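Side-chain contacts in BIFUNCTIONAL PROTEIN Proline utilization A (PutA) (Corynebacterium freiburgense, PDB 5UX5), which catalyses the two-step oxidation of proline to glutamate, pairing an FAD-dependent proline dehydrogenase with an NAD-dependent aldehyde dehydrogenase in one polypeptide: residues W1009-P1012 with H1013-I1016; F444-S447 with V448-W452; D164-A167 with N168-T172; I639-D642 with L643-M647. All blocks are in the same frame, centred on the assembly; numbering follows the deposited sequence.

Contact 1: residues W1009-P1012 with H1013-I1016; sequences WFPP and HSRI
The ring of Phe1010 receives Ile1016 CD1 over one face, the methyl lying 3.8 Å from the ring centroid and 17° off the normal, a CH-pi contact. It is displaced toward the rim, so that Phe1010 CE1 is its nearest ring atom, 3.6 Å from Ile1016 CD1. Ser1014 CB approaches the same ring obliquely. The imidazole of His1013 carries Pro1012 CB over one face, 3.9 Å from the centroid, while His1013 NE2 is hydrogen-bonded to Asn892. The chain reverses here in a type II beta turn from Pro1011 to Ser1014, with Pro1012 and His1013 at its corners; His1013 has a positive phi of 69°, the left-handed conformation this third position requires. Ser1014 OG, placed beside its own backbone N, donates to Pro1011 O over 2.7 Å, arriving above the carbonyl plane and not on a lone pair. Further out, Phe1010 packs on Ile1028 and Trp1031 of helix 1026-1035, and strand 1015-1018, which starts just beyond the turn, runs parallel to strands 965-980 and 1038-1040. The contact therefore divides by chemistry: a serine hydroxyl ties together the ends of the turn, two prolines restrict the backbone at its first two positions, and on the buried side an aromatic-aliphatic pair joins the loop to the strand it leads into.

Contact 2: residues F444-S447 with V448-W452; sequences FRES and VAQRW
Val448 CG2 sits over one face of the Phe444 ring, one helical turn further on. It lies 3.8 Å from the ring centroid in a CH-pi contact offset toward the rim, and Phe444 CE1 is 3.5 Å from Val448 CG2. Beside this apolar pair, Phe444 O is gripped twice: Val448 N reaches it at 3.0 Å in the regular helical bond, and Ser447 OG donates to it at 2.7 Å. The hydroxyl can fold back in this way because chi1 of Ser447 (61°) sets OG between the backbone N and the carbonyl carbon. On the exposed flank Glu446 and Gln450 run side by side, their carboxylate and amide planes only 9° apart, yet the bond from Gln450 NE2 to Glu446 OE2 is weak at 3.3 Å. Beyond them Arg451 NE donates to Val448 O, 3.1 Å away and in the guanidinium plane, while Arg451 CG rests over the centre of the Trp452 ring. Asp335 also holds this guanidinium in a salt bridge through NH1; Glu18 pairs with NH2, whose placement is less certain. Helix 438-450 is thus flanked by helix 16-31, where Ile25 meets Phe444 and Gln21 meets Val448, and by helix 323-337, whose Leu331 touches Ser447; the Ser447 side chain is about 9 Å from the bound FAD.

Contact 3: residues D164-A167 with N168-T172; sequences DGEA and NNRLT
Glu166 reaches forward along its helix, toward Asn169 and Arg170, because CG stands opposite the backbone N (chi1 -177°) and the chain then bends at chi2 (60°). Arg170 bends at chi2 as well, which carries NE to the same carboxylate. The two oxygens are shared out: Asn169 ND2 donates to Glu166 OE1 at 3.3 Å, coming from above the carboxylate plane, whereas Glu166 OE2 lies at the edge of the guanidinium, 3.6 Å from Arg170 NE in a long salt bridge. Amide and carboxylate planes are nearly perpendicular, 89° apart. Helix 164-178 is the crossover between the parallel strands 151-157 and 185-189 of the proline dehydrogenase TIM barrel, and its first turn faces the aldehyde dehydrogenase region: the carboxylate of Asp746 accepts from Gly165 N and Glu166 N, and Asp164 bridges to Arg752 as well as to Arg212. Arg170 NH2 turns to Glu159 O. The side chain of Glu159 lies close to Glu166 OE1; if both are ionised they would repel, and Arg170 may offset this. Further along, Asn168 O accepts both Thr172 N at 2.8 Å and Thr172 OG1 at 2.9 Å, from opposite faces of its plane.

Contact 4: residues I639-D642 with L643-M647; sequences IGED and LVQLM
Gly640 O accepts two backbone donors, Val644 N at 3.1 Å and Leu643 N at 3.0 Å. The first bond is nearly straight, with an angle of 173° at the hydrogen, and runs almost along the carbonyl; the second comes in from above the carbonyl plane. Together they close a tight turn with Glu641 and Asp642 at its corners, the reversal that ends the helical crossover of a beta-alpha-beta unit in the Rossmann-type NAD-binding fold of aldehyde dehydrogenases: strand 614-618, helix 624-636, then strand 644-646 parallel to the first. Arg635, from the end of that helix, fastens both limbs of the turn by donating to Ile639 O and to Val644 O, while Asp642 O accepts from Ser512 OG. Beneath the turn the packing is aliphatic. Ile639 CG2, held beside its carbonyl carbon, touches Leu643 CD1 and Val644 CG2 alike, each at 3.7 Å; the isoleucine and leucine side chains meet at about a right angle. Leu609 of helix 599-611 packs against all three residues, and Leu523 of helix 517-533 against Ile639 and Leu643, so the turn is seated between helices. Gln645 reaches back from the strand by a bend at chi2 (71°) and crosses Glu641 with the amide and carboxylate planes far from parallel. That meeting is by van der Waals contact between side chains, with Glu641 CG 3.7 Å from Gln645 OE1.

All four contacts are local and partly buried, and they lie far apart: the closest two, contacts 1 and 4, have centres 36 Å apart. Contacts 2 and 3 each join successive turns within a helix of their own, yet contact 2 puts an aromatic-aliphatic pair on its buried side, whereas contact 3 relies on polar and charged side chains next to the other catalytic region. Contacts 1 and 4 are turns leading into parallel strands; a side-chain hydroxyl ties the first, backbone N-H groups the second, and contact 1 buries an aromatic-aliphatic pair, contact 4 only aliphatic side chains. Contact 2 approaches the FAD and the His1013 side chain of contact 1 is about 14 Å from the NAD, on opposite sides of the chain's centre.

Contact 1: residues W1009-P1012 with H1013-I1016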
loop_
_atom_site.group_PDB
_atom_site.type_symbol
_atom_site.label_atom_id
_atom_site.label_comp_id
_atom_site.label_asym_id
_atom_site.label_seq_id
_atom_site.Cartn_x
_atom_site.Cartn_y
_atom_site.Cartn_z
ATOM N N TRP A 1009 7.237 -1.576 43.442
ATOM C CA TRP A 1009 7.276 -0.981 42.114
ATOM C C TRP A 1009 7.263 -2.052 41.015
ATOM O O TRP A 1009 7.707 -3.197 41.198
ATOM C CB TRP A 1009 8.536 -0.130 41.993
ATOM C CG TRP A 1009 8.866 0.485 40.648
ATOM C CD1 TRP A 1009 8.618 1.764 40.258
ATOM C CD2 TRP A 1009 9.570 -0.136 39.549
ATOM N NE1 TRP A 1009 9.100 1.983 38.985
ATOM C CE2 TRP A 1009 9.693 0.836 38.527
ATOM C CE3 TRP A 1009 10.094 -1.422 39.327
ATOM C CZ2 TRP A 1009 10.315 0.568 37.297
ATOM C CZ3 TRP A 1009 10.706 -1.693 38.097
ATOM C CH2 TRP A 1009 10.812 -0.694 37.100
ATOM N N PHE A 1010 6.789 -1.647 39.839
ATOM C CA PHE A 1010 6.804 -2.481 38.645
ATOM C C PHE A 1010 6.940 -1.562 37.435
ATOM O O PHE A 1010 6.508 -0.406 37.490
ATOM C CB PHE A 1010 5.544 -3.360 38.539
ATOM C CG PHE A 1010 4.255 -2.617 38.761
ATOM C CD1 PHE A 1010 3.607 -1.982 37.709
ATOM C CD2 PHE A 1010 3.679 -2.552 40.028
ATOM C CE1 PHE A 1010 2.405 -1.301 37.909
ATOM C CE2 PHE A 1010 2.475 -1.865 40.233
ATOM C CZ PHE A 1010 1.842 -1.243 39.169
ATOM N N PRO A 1011 7.529 -2.039 36.341
ATOM C CA PRO A 1011 7.904 -1.144 35.240
ATOM C C PRO A 1011 6.687 -0.646 34.484
ATOM O O PRO A 1011 5.601 -1.228 34.586
ATOM C CB PRO A 1011 8.771 -2.040 34.339
ATOM C CG PRO A 1011 9.083 -3.232 35.113
ATOM C CD PRO A 1011 7.975 -3.416 36.091
ATOM N N PRO A 1012 6.829 0.418 33.700
ATOM C CA PRO A 1012 5.720 0.820 32.824
ATOM C C PRO A 1012 5.350 -0.298 31.855
ATOM O O PRO A 1012 6.210 -1.041 31.372
ATOM C CB PRO A 1012 6.272 2.053 32.088
ATOM C CG PRO A 1012 7.337 2.623 33.030
ATOM C CD PRO A 1012 7.926 1.414 33.732
ATOM N N HIS A 1013 4.049 -0.396 31.571
ATOM C CA HIS A 1013 3.458 -1.315 30.596
ATOM C C HIS A 1013 3.522 -2.781 31.019
ATOM O O HIS A 1013 3.431 -3.685 30.177
ATOM C CB HIS A 1013 4.088 -1.113 29.217
ATOM C CG HIS A 1013 4.212 0.330 28.863
ATOM N ND1 HIS A 1013 5.429 0.977 28.786
ATOM C CD2 HIS A 1013 3.263 1.285 28.694
ATOM C CE1 HIS A 1013 5.229 2.257 28.523
ATOM N NE2 HIS A 1013 3.923 2.472 28.482
ATOM N N SER A 1014 3.624 -3.032 32.317
ATOM C CA SER A 1014 3.588 -4.386 32.829
ATOM C C SER A 1014 2.176 -4.958 32.752
ATOM O O SER A 1014 1.174 -4.235 32.681
ATOM C CB SER A 1014 4.089 -4.417 34.270
ATOM O OG SER A 1014 5.375 -3.869 34.335
ATOM N N ARG A 1015 2.109 -6.279 32.784
ATOM C CA ARG A 1015 0.857 -6.996 32.957
ATOM C C ARG A 1015 0.874 -7.620 34.346
ATOM O O ARG A 1015 1.866 -8.247 34.731
ATOM C CB ARG A 1015 0.680 -8.081 31.881
ATOM C CG ARG A 1015 0.324 -7.629 30.471
ATOM C CD ARG A 1015 0.221 -8.816 29.547
ATOM N NE ARG A 1015 0.045 -8.455 28.144
ATOM C CZ ARG A 1015 0.049 -9.335 27.140
ATOM N NH1 ARG A 1015 0.237 -10.624 27.374
ATOM N NH2 ARG A 1015 -0.122 -8.934 25.892
ATOM N N ILE A 1016 -0.201 -7.432 35.107
ATOM C CA ILE A 1016 -0.272 -7.894 36.488
ATOM C C ILE A 1016 -1.474 -8.810 36.598
ATOM O O ILE A 1016 -2.606 -8.374 36.351
ATOM C CB ILE A 1016 -0.371 -6.727 37.479
ATOM C CG1 ILE A 1016 0.833 -5.813 37.338
ATOM C CG2 ILE A 1016 -0.404 -7.214 38.842
ATOM C CD1 ILE A 1016 0.512 -4.379 37.682
#

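Contact 2: residues F444-S447 with V448-W452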
loop_
_atom_site.group_PDB
_atom_site.type_symbol
_atom_site.label_atom_id
_atom_site.label_comp_id
_atom_site.label_asym_id
_atom_site.label_seq_id
_atom_site.Cartn_x
_atom_site.Cartn_y
_atom_site.Cartn_z
ATOM N N PHE A 444 -0.327 -19.948 -33.370
ATOM C CA PHE A 444 -0.614 -18.805 -34.236
ATOM C C PHE A 444 -1.953 -18.974 -34.940
ATOM O O PHE A 444 -2.760 -18.038 -34.978
ATOM C CB PHE A 444 0.508 -18.604 -35.263
ATOM C CG PHE A 444 0.087 -17.800 -36.471
ATOM C CD1 PHE A 444 -0.148 -16.434 -36.370
ATOM C CD2 PHE A 444 -0.096 -18.416 -37.711
ATOM C CE1 PHE A 444 -0.547 -15.687 -37.495
ATOM C CE2 PHE A 444 -0.499 -17.685 -38.845
ATOM C CZ PHE A 444 -0.722 -16.323 -38.740
ATOM N N ARG A 445 -2.194 -20.154 -35.524
ATOM C CA ARG A 445 -3.493 -20.446 -36.126
ATOM C C ARG A 445 -4.632 -20.107 -35.173
ATOM O O ARG A 445 -5.634 -19.497 -35.567
ATOM C CB ARG A 445 -3.572 -21.921 -36.521
ATOM C CG ARG A 445 -2.696 -22.336 -37.701
ATOM C CD ARG A 445 -2.928 -23.811 -38.051
ATOM N NE ARG A 445 -1.717 -24.454 -38.533
ATOM C CZ ARG A 445 -1.344 -24.460 -39.803
ATOM N NH1 ARG A 445 -2.092 -23.850 -40.715
ATOM N NH2 ARG A 445 -0.223 -25.073 -40.156
ATOM N N GLU A 446 -4.489 -20.492 -33.905
ATOM C CA GLU A 446 -5.551 -20.245 -32.941
ATOM C C GLU A 446 -5.728 -18.753 -32.683
ATOM O O GLU A 446 -6.857 -18.284 -32.493
ATOM C CB GLU A 446 -5.264 -20.995 -31.637
ATOM C CG GLU A 446 -6.446 -21.027 -30.658
ATOM C CD GLU A 446 -7.667 -21.757 -31.219
ATOM O OE1 GLU A 446 -7.476 -22.760 -31.944
ATOM O OE2 GLU A 446 -8.815 -21.326 -30.948
ATOM N N SER A 447 -4.631 -17.992 -32.641
ATOM C CA SER A 447 -4.778 -16.565 -32.386
ATOM C C SER A 447 -5.434 -15.854 -33.563
ATOM O O SER A 447 -6.103 -14.834 -33.374
ATOM C CB SER A 447 -3.423 -15.948 -32.063
ATOM O OG SER A 447 -2.536 -16.107 -33.145
ATOM N N VAL A 448 -5.269 -16.381 -34.777
ATOM C CA VAL A 448 -5.966 -15.824 -35.934
ATOM C C VAL A 448 -7.478 -15.977 -35.775
ATOM O O VAL A 448 -8.250 -15.065 -36.104
ATOM C CB VAL A 448 -5.448 -16.487 -37.227
ATOM C CG1 VAL A 448 -6.353 -16.161 -38.426
ATOM C CG2 VAL A 448 -4.019 -16.057 -37.500
ATOM N N ALA A 449 -7.918 -17.124 -35.251
ATOM C CA ALA A 449 -9.343 -17.373 -35.058
ATOM C C ALA A 449 -9.934 -16.556 -33.903
ATOM O O ALA A 449 -11.106 -16.161 -33.970
ATOM C CB ALA A 449 -9.578 -18.866 -34.831
ATOM N N GLN A 450 -9.165 -16.301 -32.832
ATOM C CA GLN A 450 -9.724 -15.570 -31.701
ATOM C C GLN A 450 -9.619 -14.058 -31.845
ATOM O O GLN A 450 -10.235 -13.337 -31.053
ATOM C CB GLN A 450 -9.042 -15.997 -30.398
ATOM C CG GLN A 450 -9.279 -17.446 -30.047
ATOM C CD GLN A 450 -10.763 -17.826 -30.060
ATOM O OE1 GLN A 450 -11.603 -17.154 -29.452
ATOM N NE2 GLN A 450 -11.085 -18.911 -30.763
ATOM N N ARG A 451 -8.903 -13.581 -32.862
ATOM C CA ARG A 451 -8.620 -12.163 -33.082
ATOM C C ARG A 451 -9.790 -11.220 -32.799
ATOM O O ARG A 451 -9.634 -10.227 -32.093
ATOM C CB ARG A 451 -8.146 -12.029 -34.531
ATOM C CG ARG A 451 -8.328 -10.694 -35.184
ATOM C CD ARG A 451 -7.943 -10.796 -36.650
ATOM N NE ARG A 451 -8.241 -12.129 -37.156
ATOM C CZ ARG A 451 -8.576 -12.403 -38.413
ATOM N NH1 ARG A 451 -8.656 -11.442 -39.321
ATOM N NH2 ARG A 451 -8.831 -13.652 -38.755
ATOM N N TRP A 452 -10.976 -11.507 -33.330
ATOM C CA TRP A 452 -12.109 -10.599 -33.153
ATOM C C TRP A 452 -12.951 -10.915 -31.927
ATOM O O TRP A 452 -13.838 -10.133 -31.580
ATOM C CB TRP A 452 -13.015 -10.635 -34.390
ATOM C CG TRP A 452 -12.282 -10.431 -35.692
ATOM C CD1 TRP A 452 -12.117 -11.344 -36.697
ATOM C CD2 TRP A 452 -11.619 -9.235 -36.127
ATOM N NE1 TRP A 452 -11.388 -10.795 -37.720
ATOM C CE2 TRP A 452 -11.070 -9.502 -37.394
ATOM C CE3 TRP A 452 -11.436 -7.970 -35.568
ATOM C CZ2 TRP A 452 -10.350 -8.544 -38.107
ATOM C CZ3 TRP A 452 -10.730 -7.035 -36.271
ATOM C CH2 TRP A 452 -10.196 -7.320 -37.532
#

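Contact 3: residues D164-A167 with N168-T172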
loop_
_atom_site.group_PDB
_atom_site.type_symbol
_atom_site.label_atom_id
_atom_site.label_comp_id
_atom_site.label_asym_id
_atom_site.label_seq_id
_atom_site.Cartn_x
_atom_site.Cartn_y
_atom_site.Cartn_z
ATOM N N ASP A 164 12.133 15.085 -8.703
ATOM C CA ASP A 164 12.249 15.987 -9.849
ATOM C C ASP A 164 13.687 16.134 -10.328
ATOM O O ASP A 164 13.911 16.479 -11.491
ATOM C CB ASP A 164 11.679 17.367 -9.526
ATOM C CG ASP A 164 10.152 17.394 -9.523
ATOM O OD1 ASP A 164 9.496 16.634 -10.306
ATOM O OD2 ASP A 164 9.620 18.200 -8.719
ATOM N N GLY A 165 14.665 15.908 -9.456
ATOM C CA GLY A 165 16.071 15.999 -9.819
ATOM C C GLY A 165 16.429 15.003 -10.898
ATOM O O GLY A 165 16.934 15.377 -11.955
ATOM N N GLU A 166 16.207 13.717 -10.633
ATOM C CA GLU A 166 16.491 12.718 -11.646
ATOM C C GLU A 166 15.552 12.828 -12.833
ATOM O O GLU A 166 15.944 12.496 -13.953
ATOM C CB GLU A 166 16.420 11.328 -11.043
ATOM C CG GLU A 166 16.765 10.217 -12.010
ATOM C CD GLU A 166 18.164 10.291 -12.589
ATOM O OE1 GLU A 166 19.092 10.840 -11.919
ATOM O OE2 GLU A 166 18.320 9.726 -13.709
ATOM N N ALA A 167 14.322 13.292 -12.626
ATOM C CA ALA A 167 13.411 13.451 -13.756
ATOM C C ALA A 167 13.936 14.492 -14.737
ATOM O O ALA A 167 13.803 14.342 -15.961
ATOM C CB ALA A 167 12.027 13.838 -13.260
ATOM N N ASN A 168 14.510 15.571 -14.213
ATOM C CA ASN A 168 15.108 16.559 -15.084
ATOM C C ASN A 168 16.302 15.979 -15.826
ATOM O O ASN A 168 16.601 16.387 -16.963
ATOM C CB ASN A 168 15.522 17.778 -14.268
ATOM C CG ASN A 168 16.188 18.820 -15.117
ATOM O OD1 ASN A 168 17.404 19.036 -15.034
ATOM N ND2 ASN A 168 15.413 19.431 -15.992
ATOM N N ASN A 169 17.000 15.036 -15.189
ATOM C CA ASN A 169 18.141 14.382 -15.816
ATOM C C ASN A 169 17.739 13.608 -17.053
ATOM O O ASN A 169 18.322 13.820 -18.126
ATOM C CB ASN A 169 18.833 13.473 -14.811
ATOM C CG ASN A 169 19.901 14.194 -14.061
ATOM O OD1 ASN A 169 20.094 15.401 -14.248
ATOM N ND2 ASN A 169 20.596 13.479 -13.198
ATOM N N ARG A 170 16.744 12.705 -16.924
ATOM C CA ARG A 170 16.283 11.946 -18.087
ATOM C C ARG A 170 15.907 12.875 -19.225
ATOM O O ARG A 170 16.296 12.644 -20.372
ATOM C CB ARG A 170 15.085 11.050 -17.751
ATOM C CG ARG A 170 15.379 10.056 -16.694
ATOM C CD ARG A 170 16.243 8.987 -17.250
ATOM N NE ARG A 170 16.394 7.964 -16.249
ATOM C CZ ARG A 170 15.736 6.831 -16.318
ATOM N NH1 ARG A 170 14.923 6.648 -17.350
ATOM N NH2 ARG A 170 15.881 5.911 -15.372
ATOM N N LEU A 171 15.177 13.952 -18.917
ATOM C CA LEU A 171 14.691 14.858 -19.948
ATOM C C LEU A 171 15.839 15.629 -20.592
ATOM O O LEU A 171 16.012 15.598 -21.814
ATOM C CB LEU A 171 13.673 15.821 -19.354
ATOM C CG LEU A 171 13.150 16.906 -20.300
ATOM C CD1 LEU A 171 12.448 16.281 -21.489
ATOM C CD2 LEU A 171 12.248 17.905 -19.603
ATOM N N THR A 172 16.651 16.310 -19.790
ATOM C CA THR A 172 17.684 17.143 -20.390
ATOM C C THR A 172 18.681 16.288 -21.155
ATOM O O THR A 172 19.189 16.703 -22.211
ATOM C CB THR A 172 18.421 17.977 -19.328
ATOM O OG1 THR A 172 19.003 17.103 -18.366
ATOM C CG2 THR A 172 17.510 18.987 -18.622
#

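Contact 4: residues I639-D642 with L643-M647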
loop_
_atom_site.group_PDB
_atom_site.type_symbol
_atom_site.label_atom_id
_atom_site.label_comp_id
_atom_site.label_asym_id
_atom_site.label_seq_id
_atom_site.Cartn_x
_atom_site.Cartn_y
_atom_site.Cartn_z
ATOM N N ILE A 639 -28.888 0.766 12.407
ATOM C CA ILE A 639 -28.241 0.920 13.704
ATOM C C ILE A 639 -28.706 2.258 14.263
ATOM O O ILE A 639 -28.134 3.307 13.974
ATOM C CB ILE A 639 -26.730 0.847 13.589
ATOM C CG1 ILE A 639 -26.325 -0.485 12.941
ATOM C CG2 ILE A 639 -26.123 1.053 14.958
ATOM C CD1 ILE A 639 -24.891 -0.534 12.460
ATOM N N GLY A 640 -29.768 2.220 15.067
ATOM C CA GLY A 640 -30.443 3.420 15.528
ATOM C C GLY A 640 -29.928 3.931 16.867
ATOM O O GLY A 640 -28.924 3.463 17.411
ATOM N N GLU A 641 -30.662 4.904 17.421
ATOM C CA GLU A 641 -30.219 5.534 18.661
ATOM C C GLU A 641 -30.335 4.631 19.881
ATOM O O GLU A 641 -29.770 4.972 20.922
ATOM C CB GLU A 641 -30.987 6.825 18.916
ATOM C CG GLU A 641 -30.674 7.928 17.930
ATOM C CD GLU A 641 -31.377 9.220 18.275
ATOM O OE1 GLU A 641 -32.287 9.182 19.136
ATOM O OE2 GLU A 641 -31.022 10.268 17.687
ATOM N N ASP A 642 -31.015 3.490 19.785
ATOM C CA ASP A 642 -31.011 2.499 20.858
ATOM C C ASP A 642 -29.799 1.581 20.810
ATOM O O ASP A 642 -29.668 0.697 21.664
ATOM C CB ASP A 642 -32.290 1.667 20.806
ATOM C CG ASP A 642 -32.625 1.192 19.397
ATOM O OD1 ASP A 642 -31.942 1.625 18.437
ATOM O OD2 ASP A 642 -33.582 0.393 19.255
ATOM N N LEU A 643 -28.907 1.775 19.851
ATOM C CA LEU A 643 -27.761 0.899 19.662
ATOM C C LEU A 643 -26.443 1.640 19.738
ATOM O O LEU A 643 -25.520 1.210 20.434
ATOM C CB LEU A 643 -27.860 0.222 18.298
ATOM C CG LEU A 643 -28.155 -1.263 18.231
ATOM C CD1 LEU A 643 -27.940 -1.618 16.795
ATOM C CD2 LEU A 643 -27.215 -2.033 19.131
ATOM N N VAL A 644 -26.323 2.724 18.988
ATOM C CA VAL A 644 -25.135 3.554 18.932
ATOM C C VAL A 644 -25.553 4.995 19.130
ATOM O O VAL A 644 -26.552 5.437 18.560
ATOM C CB VAL A 644 -24.411 3.381 17.591
ATOM C CG1 VAL A 644 -23.418 4.503 17.397
ATOM C CG2 VAL A 644 -23.742 2.015 17.566
ATOM N N GLN A 645 -24.801 5.721 19.948
ATOM C CA GLN A 645 -25.121 7.101 20.276
ATOM C C GLN A 645 -23.867 7.955 20.104
ATOM O O GLN A 645 -22.794 7.587 20.592
ATOM C CB GLN A 645 -25.688 7.169 21.690
ATOM C CG GLN A 645 -26.458 8.420 22.002
ATOM C CD GLN A 645 -27.793 8.492 21.303
ATOM O OE1 GLN A 645 -27.880 8.984 20.173
ATOM N NE2 GLN A 645 -28.843 8.036 21.974
ATOM N N LEU A 646 -23.987 9.040 19.337
ATOM C CA LEU A 646 -22.880 9.944 19.034
ATOM C C LEU A 646 -22.962 11.119 19.994
ATOM O O LEU A 646 -23.973 11.824 20.013
ATOM C CB LEU A 646 -22.971 10.434 17.590
ATOM C CG LEU A 646 -21.958 11.398 16.952
ATOM C CD1 LEU A 646 -20.555 10.884 16.972
ATOM C CD2 LEU A 646 -22.369 11.641 15.523
ATOM N N MET A 647 -21.924 11.313 20.808
ATOM C CA MET A 647 -21.955 12.310 21.875
ATOM C C MET A 647 -20.754 13.244 21.736
ATOM O O MET A 647 -19.627 12.871 22.088
ATOM C CB MET A 647 -21.967 11.658 23.266
ATOM C CG MET A 647 -23.172 10.784 23.606
ATOM S SD MET A 647 -23.268 10.287 25.382
ATOM C CE MET A 647 -23.425 11.871 26.230
#